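Xylose isomerase-like TIM barrel domain-containing protein (Sinorhizobium meliloti, PDB 3JU2) is of unknown function but binds a zinc ion in a xylose isomerase-like TIM barrel, consistent with a metal-dependent sugar isomerase or endonuclease relative. Local coordinates at residues 177-182 and 202-207; 11-16 and 249-254; 63-68 and 99-104; 140-145 and 154-159. One frame throughout, in Å; residues are numbered along the deposited sequence. Where two conformers were deposited one is given.

Contact 1. Residues 177-182 and 202-207. With ZN (zinc ion), chain D.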
loop_
_atom_site.group_PDB
_atom_site.type_symbol
_atom_site.label_atom_id
_atom_site.label_comp_id
_atom_site.label_asym_id
_atom_site.label_seq_id
_atom_site.Cartn_x
_atom_site.Cartn_y
_atom_site.Cartn_z
ATOM N N ILE A 177 8.838 -11.179 7.686
ATOM C CA ILE A 177 8.192 -11.059 6.404
ATOM C C ILE A 177 6.757 -11.585 6.512
ATOM O O ILE A 177 6.543 -12.795 6.589
ATOM C CB ILE A 177 8.956 -11.817 5.279
ATOM C CG1 ILE A 177 10.409 -11.323 5.190
ATOM C CG2 ILE A 177 8.216 -11.700 3.932
ATOM C CD1 ILE A 177 11.267 -12.131 4.230
ATOM N N ASP A 178 5.795 -10.662 6.522
ATOM C CA ASP A 178 4.353 -11.012 6.521
ATOM C C ASP A 178 3.798 -10.837 5.124
ATOM O O ASP A 178 3.804 -9.722 4.560
ATOM C CB ASP A 178 3.602 -10.130 7.533
ATOM C CG ASP A 178 2.100 -10.545 7.746
ATOM O OD1 ASP A 178 1.429 -11.124 6.873
ATOM O OD2 ASP A 178 1.598 -10.292 8.861
ATOM N N VAL A 179 3.285 -11.920 4.546
ATOM C CA VAL A 179 2.752 -11.882 3.184
ATOM C C VAL A 179 1.669 -10.800 2.967
ATOM O O VAL A 179 1.567 -10.246 1.877
ATOM C CB VAL A 179 2.248 -13.280 2.702
ATOM C CG1 VAL A 179 3.390 -14.322 2.767
ATOM C CG2 VAL A 179 0.982 -13.763 3.499
ATOM N N TYR A 180 0.890 -10.489 4.013
ATOM C CA TYR A 180 -0.180 -9.487 3.914
ATOM C C TYR A 180 0.425 -8.120 3.603
ATOM O O TYR A 180 -0.110 -7.367 2.795
ATOM C CB TYR A 180 -0.990 -9.400 5.209
ATOM C CG TYR A 180 -2.371 -8.829 4.990
ATOM C CD1 TYR A 180 -3.350 -9.590 4.357
ATOM C CD2 TYR A 180 -2.695 -7.528 5.409
ATOM C CE1 TYR A 180 -4.635 -9.069 4.130
ATOM C CE2 TYR A 180 -3.990 -6.996 5.214
ATOM C CZ TYR A 180 -4.952 -7.784 4.579
ATOM O OH TYR A 180 -6.214 -7.289 4.366
ATOM N N HIS A 181 1.556 -7.851 4.236
ATOM C CA HIS A 181 2.226 -6.565 4.113
ATOM C C HIS A 181 3.071 -6.376 2.848
ATOM O O HIS A 181 3.242 -5.250 2.397
ATOM C CB HIS A 181 3.043 -6.333 5.374
ATOM C CG HIS A 181 2.215 -6.314 6.620
ATOM N ND1 HIS A 181 0.967 -5.718 6.678
ATOM C CD2 HIS A 181 2.460 -6.797 7.859
ATOM C CE1 HIS A 181 0.482 -5.847 7.902
ATOM N NE2 HIS A 181 1.369 -6.499 8.634
ATOM N N VAL A 182 3.572 -7.474 2.266
ATOM C CA VAL A 182 4.622 -7.390 1.219
ATOM C C VAL A 182 4.287 -8.043 -0.116
ATOM O O VAL A 182 5.005 -7.812 -1.098
ATOM C CB VAL A 182 5.968 -7.990 1.707
ATOM C CG1 VAL A 182 6.422 -7.372 3.011
ATOM C CG2 VAL A 182 5.848 -9.528 1.862
ATOM N N LEU A 202 13.946 -13.379 10.000
ATOM C CA LEU A 202 13.688 -13.817 11.376
ATOM C C LEU A 202 12.317 -14.504 11.565
ATOM O O LEU A 202 12.151 -15.322 12.479
ATOM C CB LEU A 202 13.852 -12.658 12.361
ATOM C CG LEU A 202 15.269 -12.113 12.597
ATOM C CD1 LEU A 202 15.222 -10.849 13.443
ATOM C CD2 LEU A 202 16.175 -13.180 13.258
ATOM N N ALA A 203 11.363 -14.186 10.691
ATOM C CA ALA A 203 10.018 -14.762 10.758
ATOM C C ALA A 203 9.305 -14.670 9.431
ATOM O O ALA A 203 9.628 -13.814 8.592
ATOM C CB ALA A 203 9.179 -14.071 11.860
ATOM N N HIS A 204 8.315 -15.541 9.253
ATOM C CA HIS A 204 7.497 -15.560 8.060
ATOM C C HIS A 204 6.029 -15.715 8.497
ATOM O O HIS A 204 5.653 -16.724 9.126
ATOM C CB HIS A 204 7.960 -16.696 7.135
ATOM C CG HIS A 204 7.107 -16.901 5.927
ATOM N ND1 HIS A 204 7.106 -18.086 5.232
ATOM C CD2 HIS A 204 6.260 -16.075 5.261
ATOM C CE1 HIS A 204 6.279 -17.999 4.208
ATOM N NE2 HIS A 204 5.748 -16.790 4.205
ATOM N N HIS A 205 5.214 -14.709 8.190
ATOM C CA HIS A 205 3.795 -14.726 8.606
ATOM C C HIS A 205 2.922 -14.974 7.413
ATOM O O HIS A 205 3.154 -14.420 6.328
ATOM C CB HIS A 205 3.355 -13.427 9.279
ATOM C CG HIS A 205 4.118 -13.084 10.519
ATOM N ND1 HIS A 205 3.810 -11.985 11.288
ATOM C CD2 HIS A 205 5.170 -13.682 11.127
ATOM C CE1 HIS A 205 4.648 -11.909 12.306
ATOM N NE2 HIS A 205 5.483 -12.927 12.232
ATOM N N ILE A 206 1.897 -15.779 7.612
ATOM C CA ILE A 206 1.024 -16.172 6.544
ATOM C C ILE A 206 -0.457 -15.923 6.814
ATOM O O ILE A 206 -0.859 -15.834 7.919
ATOM C CB ILE A 206 1.299 -17.602 6.080
ATOM C CG1 ILE A 206 1.246 -18.569 7.249
ATOM C CG2 ILE A 206 2.640 -17.694 5.468
ATOM C CD1 ILE A 206 0.962 -19.980 6.856
ATOM N N CYS A 207 -1.216 -15.831 5.740
ATOM C CA CYS A 207 -2.590 -15.385 5.668
ATOM C C CYS A 207 -2.837 -15.096 4.207
ATOM O O CYS A 207 -2.070 -15.499 3.409
ATOM C CB CYS A 207 -2.845 -14.165 6.530
ATOM S SG CYS A 207 -1.912 -12.758 6.160
HETATM ZN ZN ZN D . 2.571 -10.203 10.587
#

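Contact 2. Residues 11-16 and 249-254. With ZN (zinc ion), chain D.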
loop_
_atom_site.group_PDB
_atom_site.type_symbol
_atom_site.label_atom_id
_atom_site.label_comp_id
_atom_site.label_asym_id
_atom_site.label_seq_id
_atom_site.Cartn_x
_atom_site.Cartn_y
_atom_site.Cartn_z
ATOM N N ASN A 11 0.065 -17.422 15.295
ATOM C CA ASN A 11 0.054 -16.141 15.981
ATOM C C ASN A 11 -1.323 -16.055 16.655
ATOM O O ASN A 11 -2.341 -16.212 16.002
ATOM C CB ASN A 11 0.281 -15.000 14.977
ATOM C CG ASN A 11 0.292 -13.635 15.628
ATOM O OD1 ASN A 11 -0.641 -13.267 16.337
ATOM N ND2 ASN A 11 1.339 -12.847 15.351
ATOM N N LEU A 12 -1.333 -15.824 17.958
ATOM C CA LEU A 12 -2.556 -15.999 18.771
ATOM C C LEU A 12 -3.633 -14.939 18.526
ATOM O O LEU A 12 -4.763 -15.066 19.009
ATOM C CB LEU A 12 -2.208 -16.049 20.248
ATOM C CG LEU A 12 -1.225 -17.128 20.712
ATOM C CD1 LEU A 12 -1.146 -17.173 22.228
ATOM C CD2 LEU A 12 -1.537 -18.508 20.135
ATOM N N ALA A 13 -3.282 -13.897 17.772
ATOM C CA ALA A 13 -4.278 -12.957 17.270
ATOM C C ALA A 13 -5.325 -13.647 16.412
ATOM O O ALA A 13 -6.455 -13.186 16.354
ATOM C CB ALA A 13 -3.637 -11.848 16.512
ATOM N N THR A 14 -4.941 -14.754 15.770
ATOM C CA THR A 14 -5.808 -15.538 14.897
ATOM C C THR A 14 -7.063 -16.065 15.631
ATOM O O THR A 14 -8.109 -16.221 15.021
ATOM C CB THR A 14 -5.017 -16.712 14.293
ATOM O OG1 THR A 14 -3.978 -16.176 13.444
ATOM C CG2 THR A 14 -5.918 -17.645 13.481
ATOM N N ILE A 15 -6.899 -16.359 16.918
ATOM C CA ILE A 15 -8.013 -16.783 17.787
ATOM C C ILE A 15 -8.140 -15.880 19.029
ATOM O O ILE A 15 -8.485 -16.349 20.123
ATOM C CB ILE A 15 -7.944 -18.314 18.146
ATOM C CG1 ILE A 15 -6.554 -18.717 18.679
ATOM C CG2 ILE A 15 -8.418 -19.170 16.958
ATOM C CD1 ILE A 15 -6.493 -20.133 19.280
ATOM N N ARG A 16 -7.885 -14.579 18.840
ATOM C CA ARG A 16 -7.871 -13.674 19.986
ATOM C C ARG A 16 -9.257 -13.376 20.575
ATOM O O ARG A 16 -9.355 -13.182 21.792
ATOM C CB ARG A 16 -7.081 -12.389 19.719
ATOM C CG ARG A 16 -7.820 -11.277 18.985
ATOM C CD ARG A 16 -7.366 -9.891 19.473
ATOM N NE ARG A 16 -5.925 -9.668 19.315
ATOM C CZ ARG A 16 -5.052 -9.517 20.313
ATOM N NH1 ARG A 16 -5.437 -9.549 21.582
ATOM N NH2 ARG A 16 -3.778 -9.322 20.033
ATOM N N GLU A 249 -1.144 -15.531 10.965
ATOM C CA GLU A 249 -1.662 -14.292 11.566
ATOM C C GLU A 249 -2.842 -13.720 10.765
ATOM O O GLU A 249 -2.676 -13.096 9.694
ATOM C CB GLU A 249 -0.540 -13.257 11.721
ATOM C CG GLU A 249 -0.959 -12.003 12.509
ATOM C CD GLU A 249 0.159 -10.996 12.608
ATOM O OE1 GLU A 249 0.871 -10.837 11.603
ATOM O OE2 GLU A 249 0.338 -10.374 13.678
ATOM N N ILE A 250 -4.047 -13.962 11.274
ATOM C CA ILE A 250 -5.274 -13.580 10.591
ATOM C C ILE A 250 -6.066 -12.637 11.511
ATOM O O ILE A 250 -6.328 -12.995 12.650
ATOM C CB ILE A 250 -6.151 -14.827 10.268
ATOM C CG1 ILE A 250 -5.447 -15.733 9.237
ATOM C CG2 ILE A 250 -7.508 -14.396 9.719
ATOM C CD1 ILE A 250 -6.087 -17.087 9.100
ATOM N N PHE A 251 -6.391 -11.431 11.038
ATOM C CA PHE A 251 -7.353 -10.579 11.761
ATOM C C PHE A 251 -8.603 -10.621 10.922
ATOM O O PHE A 251 -8.611 -10.118 9.777
ATOM C CB PHE A 251 -6.894 -9.118 11.913
ATOM C CG PHE A 251 -5.475 -8.943 12.424
ATOM C CD1 PHE A 251 -4.918 -9.806 13.361
ATOM C CD2 PHE A 251 -4.726 -7.853 12.004
ATOM C CE1 PHE A 251 -3.601 -9.620 13.827
ATOM C CE2 PHE A 251 -3.414 -7.656 12.468
ATOM C CZ PHE A 251 -2.859 -8.543 13.387
ATOM N N SER A 252 -9.644 -11.271 11.444
ATOM C CA SER A 252 -10.882 -11.461 10.670
ATOM C C SER A 252 -12.129 -11.215 11.551
ATOM O O SER A 252 -12.695 -12.158 12.112
ATOM C CB SER A 252 -10.921 -12.865 10.076
ATOM O OG SER A 252 -12.127 -13.093 9.354
ATOM N N ALA A 253 -12.536 -9.960 11.658
ATOM C CA ALA A 253 -13.633 -9.564 12.570
ATOM C C ALA A 253 -14.988 -10.237 12.261
ATOM O O ALA A 253 -15.746 -10.567 13.188
ATOM C CB ALA A 253 -13.786 -8.065 12.576
ATOM N N ASP A 254 -15.255 -10.448 10.970
ATOM C CA ASP A 254 -16.563 -10.896 10.460
ATOM C C ASP A 254 -16.576 -12.337 9.980
ATOM O O ASP A 254 -17.592 -12.827 9.479
ATOM C CB ASP A 254 -17.037 -9.978 9.330
ATOM C CG ASP A 254 -17.572 -8.640 9.844
ATOM O OD1 ASP A 254 -18.473 -8.641 10.716
ATOM O OD2 ASP A 254 -17.094 -7.585 9.371
HETATM ZN ZN ZN D . 2.571 -10.203 10.587
#

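Contact 3. Residues 63-68 and 99-104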
loop_
_atom_site.group_PDB
_atom_site.type_symbol
_atom_site.label_atom_id
_atom_site.label_comp_id
_atom_site.label_asym_id
_atom_site.label_seq_id
_atom_site.Cartn_x
_atom_site.Cartn_y
_atom_site.Cartn_z
ATOM N N THR A 63 7.690 -18.210 17.849
ATOM C CA THR A 63 8.231 -17.688 16.583
ATOM C C THR A 63 8.406 -16.152 16.614
ATOM O O THR A 63 9.090 -15.560 15.771
ATOM C CB THR A 63 7.386 -18.160 15.377
ATOM O OG1 THR A 63 5.988 -17.934 15.626
ATOM C CG2 THR A 63 7.599 -19.651 15.140
ATOM N N GLY A 64 7.794 -15.539 17.612
ATOM C CA GLY A 64 7.816 -14.120 17.824
ATOM C C GLY A 64 7.064 -13.737 19.074
ATOM O O GLY A 64 6.225 -14.468 19.517
ATOM N N LEU A 65 7.388 -12.586 19.632
ATOM C CA LEU A 65 6.515 -11.852 20.510
ATOM C C LEU A 65 5.985 -10.589 19.851
ATOM O O LEU A 65 6.740 -9.817 19.347
ATOM C CB LEU A 65 7.247 -11.488 21.791
ATOM C CG LEU A 65 6.431 -10.799 22.879
ATOM C CD1 LEU A 65 5.373 -11.666 23.414
ATOM C CD2 LEU A 65 7.259 -10.292 23.966
ATOM N N CYS A 66 4.665 -10.439 19.843
ATOM C CA CYS A 66 4.037 -9.224 19.353
ATOM C C CYS A 66 3.682 -8.324 20.526
ATOM O O CYS A 66 3.307 -8.800 21.597
ATOM C CB CYS A 66 2.780 -9.558 18.547
ATOM S SG CYS A 66 3.084 -10.546 17.064
ATOM N N ARG A 67 3.801 -7.019 20.317
ATOM C CA ARG A 67 4.889 -6.459 19.554
ATOM C C ARG A 67 5.578 -5.320 20.289
ATOM O O ARG A 67 5.048 -4.751 21.200
ATOM C CB ARG A 67 4.380 -5.941 18.222
ATOM C CG ARG A 67 3.383 -4.827 18.361
ATOM C CD ARG A 67 2.027 -5.161 17.851
ATOM N NE ARG A 67 1.053 -4.178 18.292
ATOM C CZ ARG A 67 0.194 -3.559 17.502
ATOM N NH1 ARG A 67 -0.647 -2.683 18.007
ATOM N NH2 ARG A 67 0.162 -3.814 16.203
ATOM N N GLY A 68 6.776 -5.005 19.851
ATOM C CA GLY A 68 7.387 -3.741 20.158
ATOM C C GLY A 68 7.240 -2.733 19.051
ATOM O O GLY A 68 6.521 -2.947 18.114
ATOM N N ASP A 99 11.898 -16.350 19.490
ATOM C CA ASP A 99 12.877 -16.278 18.393
ATOM C C ASP A 99 13.199 -14.849 17.929
ATOM O O ASP A 99 14.265 -14.600 17.345
ATOM C CB ASP A 99 12.389 -17.081 17.187
ATOM C CG ASP A 99 12.264 -18.582 17.470
ATOM O OD1 ASP A 99 12.562 -19.031 18.600
ATOM O OD2 ASP A 99 11.854 -19.306 16.539
ATOM N N CYS A 100 12.258 -13.930 18.149
ATOM C CA CYS A 100 12.444 -12.504 17.863
ATOM C C CYS A 100 11.358 -11.689 18.565
ATOM O O CYS A 100 10.305 -12.226 18.925
ATOM C CB CYS A 100 12.397 -12.216 16.347
ATOM S SG CYS A 100 10.802 -12.594 15.580
ATOM N N LEU A 101 11.650 -10.414 18.797
ATOM C CA LEU A 101 10.625 -9.432 19.136
ATOM C C LEU A 101 10.224 -8.707 17.857
ATOM O O LEU A 101 11.061 -8.037 17.225
ATOM C CB LEU A 101 11.125 -8.420 20.172
ATOM C CG LEU A 101 10.165 -7.275 20.519
ATOM C CD1 LEU A 101 8.935 -7.780 21.316
ATOM C CD2 LEU A 101 10.905 -6.201 21.279
ATOM N N VAL A 102 8.949 -8.840 17.480
ATOM C CA VAL A 102 8.412 -8.170 16.293
ATOM C C VAL A 102 8.267 -6.664 16.558
ATOM O O VAL A 102 7.723 -6.267 17.581
ATOM C CB VAL A 102 7.037 -8.799 15.849
ATOM C CG1 VAL A 102 6.381 -8.007 14.692
ATOM C CG2 VAL A 102 7.215 -10.258 15.455
ATOM N N LEU A 103 8.749 -5.832 15.643
ATOM C CA LEU A 103 8.624 -4.376 15.774
ATOM C C LEU A 103 7.679 -3.793 14.725
ATOM O O LEU A 103 7.883 -3.974 13.517
ATOM C CB LEU A 103 9.984 -3.689 15.656
ATOM C CG LEU A 103 11.102 -4.065 16.634
ATOM C CD1 LEU A 103 12.324 -3.220 16.323
ATOM C CD2 LEU A 103 10.699 -3.903 18.091
ATOM N N VAL A 104 6.645 -3.109 15.209
ATOM C CA VAL A 104 5.705 -2.376 14.351
ATOM C C VAL A 104 5.975 -0.898 14.613
ATOM O O VAL A 104 5.811 -0.407 15.734
ATOM C CB VAL A 104 4.245 -2.764 14.635
ATOM C CG1 VAL A 104 3.284 -1.837 13.890
ATOM C CG2 VAL A 104 4.005 -4.231 14.254
#

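Contact 4. Residues 140-145 and 154-159. With ZN (zinc ion), chain D.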
loop_
_atom_site.group_PDB
_atom_site.type_symbol
_atom_site.label_atom_id
_atom_site.label_comp_id
_atom_site.label_asym_id
_atom_site.label_seq_id
_atom_site.Cartn_x
_atom_site.Cartn_y
_atom_site.Cartn_z
ATOM N N LEU A 140 15.749 -8.463 16.932
ATOM C CA LEU A 140 14.671 -7.513 16.700
ATOM C C LEU A 140 14.194 -7.691 15.280
ATOM O O LEU A 140 14.972 -7.520 14.357
ATOM C CB LEU A 140 15.167 -6.083 16.914
ATOM C CG LEU A 140 15.523 -5.660 18.342
ATOM C CD1 LEU A 140 15.942 -4.190 18.368
ATOM C CD2 LEU A 140 14.399 -5.928 19.362
ATOM N N ALA A 141 12.924 -8.054 15.095
ATOM C CA ALA A 141 12.378 -8.245 13.758
ATOM C C ALA A 141 11.524 -7.049 13.354
ATOM O O ALA A 141 10.424 -6.843 13.889
ATOM C CB ALA A 141 11.581 -9.566 13.652
ATOM N N ILE A 142 12.057 -6.238 12.446
ATOM C CA ILE A 142 11.279 -5.156 11.847
ATOM C C ILE A 142 10.241 -5.796 10.942
ATOM O O ILE A 142 10.579 -6.531 10.014
ATOM C CB ILE A 142 12.166 -4.197 11.012
ATOM C CG1 ILE A 142 13.232 -3.544 11.912
ATOM C CG2 ILE A 142 11.305 -3.140 10.278
ATOM C CD1 ILE A 142 14.252 -2.751 11.127
ATOM N N GLU A 143 8.970 -5.520 11.202
ATOM C CA GLU A 143 7.941 -6.045 10.323
ATOM C C GLU A 143 7.470 -4.907 9.430
ATOM O O GLU A 143 6.756 -4.010 9.915
ATOM C CB GLU A 143 6.778 -6.642 11.127
ATOM C CG GLU A 143 5.618 -7.060 10.248
ATOM C CD GLU A 143 4.510 -7.763 11.022
ATOM O OE1 GLU A 143 4.330 -7.513 12.232
ATOM O OE2 GLU A 143 3.795 -8.549 10.394
ATOM N N PRO A 144 7.889 -4.912 8.141
ATOM C CA PRO A 144 7.335 -3.889 7.284
ATOM C C PRO A 144 5.817 -4.079 7.170
ATOM O O PRO A 144 5.344 -5.215 7.036
ATOM C CB PRO A 144 8.006 -4.146 5.936
ATOM C CG PRO A 144 8.498 -5.540 5.977
ATOM C CD PRO A 144 8.819 -5.806 7.405
ATOM N N LEU A 145 5.079 -2.983 7.300
ATOM C CA LEU A 145 3.614 -3.025 7.215
ATOM C C LEU A 145 3.123 -2.532 5.883
ATOM O O LEU A 145 3.747 -1.681 5.230
ATOM C CB LEU A 145 2.958 -2.229 8.349
ATOM C CG LEU A 145 2.335 -3.077 9.467
ATOM C CD1 LEU A 145 3.348 -3.898 10.248
ATOM C CD2 LEU A 145 1.520 -2.179 10.435
ATOM N N ALA A 154 2.361 2.215 11.170
ATOM C CA ALA A 154 3.793 1.911 10.937
ATOM C C ALA A 154 4.270 2.551 9.650
ATOM O O ALA A 154 3.682 2.340 8.598
ATOM C CB ALA A 154 4.066 0.403 10.907
ATOM N N CYS A 155 5.323 3.359 9.756
ATOM C CA CYS A 155 5.881 4.041 8.611
ATOM C C CYS A 155 7.132 3.295 8.088
ATOM O O CYS A 155 7.889 3.850 7.304
ATOM C CB CYS A 155 6.214 5.513 8.935
ATOM S SG CYS A 155 7.319 5.784 10.362
ATOM N N VAL A 156 7.336 2.046 8.514
ATOM C CA VAL A 156 8.197 1.111 7.734
ATOM C C VAL A 156 7.290 0.261 6.862
ATOM O O VAL A 156 6.581 -0.620 7.368
ATOM C CB VAL A 156 9.109 0.216 8.600
ATOM C CG1 VAL A 156 9.967 -0.695 7.693
ATOM C CG2 VAL A 156 10.034 1.068 9.493
ATOM N N ASN A 157 7.330 0.527 5.563
ATOM C CA ASN A 157 6.299 0.055 4.627
ATOM C C ASN A 157 6.773 -0.780 3.463
ATOM O O ASN A 157 5.954 -1.166 2.638
ATOM C CB ASN A 157 5.493 1.243 4.076
ATOM C CG ASN A 157 4.877 2.057 5.193
ATOM O OD1 ASN A 157 5.272 3.193 5.439
ATOM N ND2 ASN A 157 3.964 1.444 5.928
ATOM N N THR A 158 8.087 -1.020 3.362
ATOM C CA THR A 158 8.591 -1.955 2.342
ATOM C C THR A 158 9.720 -2.808 2.919
ATOM O O THR A 158 10.424 -2.411 3.869
ATOM C CB THR A 158 9.099 -1.290 0.981
ATOM O OG1 THR A 158 10.396 -0.717 1.175
ATOM C CG2 THR A 158 8.117 -0.234 0.350
ATOM N N LEU A 159 9.877 -3.990 2.338
ATOM C CA LEU A 159 10.921 -4.904 2.764
ATOM C C LEU A 159 12.301 -4.267 2.485
ATOM O O LEU A 159 13.200 -4.403 3.314
ATOM C CB LEU A 159 10.773 -6.237 2.048
ATOM C CG LEU A 159 11.701 -7.380 2.479
ATOM C CD1 LEU A 159 11.736 -7.571 3.973
ATOM C CD2 LEU A 159 11.265 -8.677 1.744
HETATM ZN ZN ZN D . 2.571 -10.203 10.587
#

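Contact 1. Residues 177-182 and 202-207
D178 and H205, paired across two neighbouring parallel strands, both bind one zinc ion. The carboxylate gives OD2 of D178 to the metal at 2.0 Å, and ND1 of H205 binds it at 2.3 Å. The two side chains cross at about a right angle, their flat groups 60° apart, and CG of D178 rests 3.5 Å from CB of H205. With CG anti to the backbone N (chi1 -173°), the aspartate also turns OD1 back to accept from Y180 N at 3.0 Å, an N-cap on the helix 179-182 that helps fix the carboxylate's rotation. R220 also bonds OD2.

Backbone bonds hold the register. I177 N donates to A203 O, H205 N to I177 O, and V179 N to H205 O at 3.1 Å.

In the packing, V179 CG1 meets the H204 ring at its edge, 3.7 Å from NE2, while ND1 of that ring is bonded to R234. SG of C207 lies 3.6 Å from Y180 CB and obliquely beside the tyrosine ring. Placing functional groups at the C-terminal ends of the strands is typical of TIM-barrel enzymes; here E143 and E249 complete the zinc site, which is probably the active centre.

Contact 2. Residues 11-16 and 249-254
N11 and E249 lie abreast with CA atoms 5.1 Å apart, and the backbone then tightens to 4.8 Å between the CA atoms of T14 and I250, where the loops following the first and last strands of the TIM barrel meet. This is the seam at which the barrel closes. The N11 side chain, its CG anti to the backbone N (chi1 -180°), runs obliquely past the extended chain of E249, so that CG of N11 sits 3.7 Å from CG of E249. Its ND2 comes near OE2 of the glutamate at an angle too poor for a hydrogen bond and donates instead to E247, while OD1 accepts from A13 N in an Asx turn and from W39. Were N11 cut back to an alanine, E247 and W39 would probably lose their amide partner, A13 N its Asx-turn acceptor, and a gap would open beside the glutamate. OE1 of E249 binds the zinc ion at 2.1 Å. The loops are also joined by I250 N, which donates to T14 OG1 at 3.1 Å; that hydroxyl has a further partner in V248 O. Finally, CB of A13 meets the edge of the F251 ring, 3.5 Å from CE1.

Contact 3. Residues 63-68 and 99-104
Four backbone hydrogen bonds join L65 and G68 to the neighbouring parallel strand. L65 N donates to C100 O, and its carbonyl oxygen receives V102 N; G68 N then donates to V102 O at 2.8 Å, and G68 O accepts from V104 N at 171°. Between these two pairs the register slips by one residue, a beta bulge that takes in C66 and R67 and contains a cis peptide bond before R67. The strand segments cross at -40°. Weaker CH...O contacts accompany the ladder, with G64 CA 3.3 Å from C100 O.

Leucines fill one face. L65 CD2 meets L101 CD1 at 4.0 Å, their side chains crossing, and the same L101 methyl lies 3.8 Å from G68 N. L103 contributes CD2, set 3.9 Å from G68 CA, so methyls of both leucines lie directly against the glycine. At the bulge R67 rests CB 3.4 Å from V102 O and CG against V104 CG2, while its NH2 is bonded to a bound glycerol. SG of C100 approaches T63 O at 3.4 Å.

The arrangement is the strand pairing of a beta-alpha-beta crossover. Helix 76-96 connects the strands and packs on L65, L101 and L103 through A93, A89, V90 and N86, and strand 140-142 continues the sheet beyond 101-104, meeting L101 and L103 through L140.

Contact 4. Residues 140-145 and 154-159
L145 O is approached at close quarters by two groups of N157: the side-chain ND2 donates to it at 3.2 Å, and CA of N157 comes within 3.1 Å in a CH...O contact. The ND2 donor stands above the carbonyl plane of L145, although that oxygen lies nearly in the plane of the asparagine amide. CG of N157 is anti to its own carbonyl carbon (chi1 -56°), which swings the amide back along the loop, where ND2 also donates to A154 O at 2.8 Å. OD1 is occupied by R119. With an alanine at this position, both carbonyls would lose this shared donor and R119 its acceptor, and the segment 154-157 would probably be less firmly fastened to L145.

A straighter backbone bond runs alongside, L145 N donating to V156 O at 2.8 Å and 166°. Apolar groups fill in around it. I142 CG2 meets V156 CG1 at 3.8 Å with the side chains at about a right angle, L145 CD2 lies 3.7 Å from A154 CB, and CB of P144 sits 3.6 Å from T158 O, near the start of helix 159-169. W184 of the second subunit packs on N157 and T158.

E143 leaves its backbone on the side away from this loop, and its OE2 binds the zinc ion. The chemistry thus divides by side: hydrogen bonds fasten the returning loop to L145, while P144 packs against it and the preceding glutamate serves the metal.

From the N terminus, the chain leaves the first strand at 11-16, and contact 2 closes only when 249-254 returns after the last strand, enclosing the other three contacts. Within that long loop they follow in series without crossing: contact 3 closes the crossover from the third to the fourth strand, contact 4 a short loop between the fifth strand and its following helix, and contact 1 the crossover from the sixth to the seventh strand. Contacts 3 and 4 share the sheet through L101 and L103 bonding to A141. Contacts 1, 2 and 4 converge on the zinc ion, while contact 3 approaches through V102, which packs on E143.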